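Local coordinates for Oxidored_FMN domain-containing protein ([Pseudomonas] geniculata N1, PDB 6L6J) that probably oxidises the amine 6-hydroxypseudooxynicotine, as a flavoprotein carrying FMN, a [4Fe-4S] cluster and bound ADP, at residues K547-T553 with I579-T585. Sequence-based numbering, arbitrary orientation.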
loop_
_atom_site.group_PDB
_atom_site.type_symbol
_atom_site.label_atom_id
_atom_site.label_comp_id
_atom_site.label_asym_id
_atom_site.label_seq_id
_atom_site.Cartn_x
_atom_site.Cartn_y
_atom_site.Cartn_z
ATOM N N LYS A 547 -29.554 -6.903 11.086
ATOM C CA LYS A 547 -28.717 -6.697 12.292
ATOM C C LYS A 547 -27.549 -7.687 12.198
ATOM O O LYS A 547 -27.809 -8.897 12.285
ATOM C CB LYS A 547 -29.548 -6.873 13.566
ATOM C CG LYS A 547 -28.753 -7.017 14.862
ATOM C CD LYS A 547 -28.114 -5.736 15.365
ATOM C CE LYS A 547 -26.933 -5.989 16.287
ATOM N NZ LYS A 547 -26.473 -4.754 16.970
ATOM N N VAL A 548 -26.324 -7.176 12.006
ATOM C CA VAL A 548 -25.088 -7.997 11.846
ATOM C C VAL A 548 -24.313 -8.058 13.167
ATOM O O VAL A 548 -24.101 -6.990 13.773
ATOM C CB VAL A 548 -24.194 -7.470 10.701
ATOM C CG1 VAL A 548 -22.962 -8.342 10.512
ATOM C CG2 VAL A 548 -24.959 -7.374 9.396
ATOM N N THR A 549 -23.869 -9.262 13.545
ATOM C CA THR A 549 -22.756 -9.472 14.504
ATOM C C THR A 549 -21.542 -10.040 13.748
ATOM O O THR A 549 -21.650 -11.129 13.159
ATOM C CB THR A 549 -23.172 -10.385 15.668
ATOM O OG1 THR A 549 -24.170 -9.738 16.453
ATOM C CG2 THR A 549 -22.041 -10.731 16.607
ATOM N N TYR A 550 -20.408 -9.348 13.795
ATOM C CA TYR A 550 -19.118 -9.844 13.235
ATOM C C TYR A 550 -18.399 -10.631 14.332
ATOM O O TYR A 550 -18.156 -10.042 15.418
ATOM C CB TYR A 550 -18.246 -8.687 12.726
ATOM C CG TYR A 550 -16.825 -9.085 12.424
ATOM C CD1 TYR A 550 -15.836 -9.051 13.398
ATOM C CD2 TYR A 550 -16.474 -9.537 11.165
ATOM C CE1 TYR A 550 -14.534 -9.421 13.113
ATOM C CE2 TYR A 550 -15.174 -9.912 10.868
ATOM C CZ TYR A 550 -14.205 -9.865 11.847
ATOM O OH TYR A 550 -12.937 -10.264 11.549
ATOM N N VAL A 551 -18.067 -11.900 14.053
ATOM C CA VAL A 551 -17.503 -12.873 15.042
ATOM C C VAL A 551 -16.192 -13.411 14.474
ATOM O O VAL A 551 -16.261 -13.953 13.339
ATOM C CB VAL A 551 -18.485 -14.030 15.311
ATOM C CG1 VAL A 551 -17.922 -15.043 16.304
ATOM C CG2 VAL A 551 -19.852 -13.548 15.771
ATOM N N THR A 552 -15.064 -13.270 15.194
ATOM C CA THR A 552 -13.783 -13.905 14.790
ATOM C C THR A 552 -13.115 -14.657 15.956
ATOM O O THR A 552 -13.341 -14.294 17.131
ATOM C CB THR A 552 -12.800 -12.897 14.180
ATOM O OG1 THR A 552 -11.690 -13.700 13.756
ATOM C CG2 THR A 552 -12.359 -11.809 15.147
ATOM N N THR A 553 -12.278 -15.640 15.594
ATOM C CA THR A 553 -11.404 -16.436 16.499
ATOM C C THR A 553 -10.141 -15.648 16.826
ATOM O O THR A 553 -9.508 -15.938 17.852
ATOM C CB THR A 553 -11.054 -17.791 15.874
ATOM O OG1 THR A 553 -10.522 -17.551 14.570
ATOM C CG2 THR A 553 -12.246 -18.729 15.791
ATOM N N ILE A 579 -22.904 -2.553 13.774
ATOM C CA ILE A 579 -22.435 -3.950 13.567
ATOM C C ILE A 579 -21.708 -4.378 14.854
ATOM O O ILE A 579 -20.691 -3.760 15.248
ATOM C CB ILE A 579 -21.570 -4.095 12.286
ATOM C CG1 ILE A 579 -22.407 -3.942 11.009
ATOM C CG2 ILE A 579 -20.786 -5.416 12.273
ATOM C CD1 ILE A 579 -21.621 -4.117 9.707
ATOM N N GLU A 580 -22.249 -5.401 15.502
ATOM C CA GLU A 580 -21.671 -6.032 16.713
ATOM C C GLU A 580 -20.309 -6.653 16.349
ATOM O O GLU A 580 -20.220 -7.364 15.305
ATOM C CB GLU A 580 -22.634 -7.092 17.238
ATOM C CG GLU A 580 -22.636 -7.208 18.741
ATOM C CD GLU A 580 -23.193 -5.980 19.440
ATOM O OE1 GLU A 580 -22.623 -5.613 20.513
ATOM O OE2 GLU A 580 -24.209 -5.407 18.925
ATOM N N ILE A 581 -19.291 -6.378 17.175
ATOM C CA ILE A 581 -17.945 -7.003 17.088
ATOM C C ILE A 581 -17.779 -7.976 18.266
ATOM O O ILE A 581 -17.768 -7.508 19.433
ATOM C CB ILE A 581 -16.835 -5.938 17.065
ATOM C CG1 ILE A 581 -17.128 -4.838 16.048
ATOM C CG2 ILE A 581 -15.476 -6.587 16.833
ATOM C CD1 ILE A 581 -16.242 -3.616 16.195
ATOM N N VAL A 582 -17.635 -9.267 17.945
ATOM C CA VAL A 582 -17.208 -10.348 18.873
ATOM C C VAL A 582 -15.834 -10.877 18.440
ATOM O O VAL A 582 -15.667 -11.208 17.256
ATOM C CB VAL A 582 -18.253 -11.488 18.915
ATOM C CG1 VAL A 582 -17.868 -12.574 19.926
ATOM C CG2 VAL A 582 -19.661 -10.976 19.204
ATOM N N VAL A 583 -14.915 -11.048 19.391
ATOM C CA VAL A 583 -13.520 -11.518 19.143
ATOM C C VAL A 583 -13.139 -12.673 20.078
ATOM O O VAL A 583 -13.932 -13.041 20.964
ATOM C CB VAL A 583 -12.541 -10.347 19.259
ATOM C CG1 VAL A 583 -12.826 -9.334 18.143
ATOM C CG2 VAL A 583 -12.559 -9.705 20.648
ATOM N N GLY A 584 -11.955 -13.254 19.830
ATOM C CA GLY A 584 -11.441 -14.455 20.522
ATOM C C GLY A 584 -12.531 -15.486 20.772
ATOM O O GLY A 584 -12.515 -16.089 21.869
ATOM N N THR A 585 -13.410 -15.697 19.791
ATOM C CA THR A 585 -14.621 -16.541 19.901
ATOM C C THR A 585 -14.728 -17.442 18.670
ATOM O O THR A 585 -14.642 -16.932 17.537
ATOM C CB THR A 585 -15.904 -15.703 20.070
ATOM O OG1 THR A 585 -15.863 -14.983 21.299
ATOM C CG2 THR A 585 -17.161 -16.534 20.123
#
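Strands 547-552 and 580-582 run parallel, and every second residue turns its N-H and C=O to the partner: Val548, Tyr550 and Thr552 on one, Glu580 and Val582 on the other. Tyr550 uses both groups, N giving to Glu580 O (2.5 Å) and O taking Val582 N (2.7 Å). Toward the N-terminal end Val548 O accepts Glu580 N (3.0 Å); toward the C-terminal, Thr552 N gives to Val582 O (3.0 Å). Past Val583 the chain turns at Gly584, so Thr552 O is met by Thr585 N (3.0 Å); Thr585 OG1 bonds Val583 O (2.8 Å). At the exposed start, Lys547 NZ salt-bridges Glu580 OE2 (3.1 Å). Tyr550 OH is hydrogen-bonded to Asp527 and Ser558, Thr552 OG1 to Asp527 O, and Thr553 OG1 to Glu528 and Tyr530. In this beta-alpha-beta crossover of the OYE-like second alpha/beta domain the connection carries helices 561-564 and 567-577; the latter packs on Tyr550, Ile579 and Ile581, helix 533-542 covers Val548 and Ile579, and strand 522-527 pairs with the other edge of 547-552.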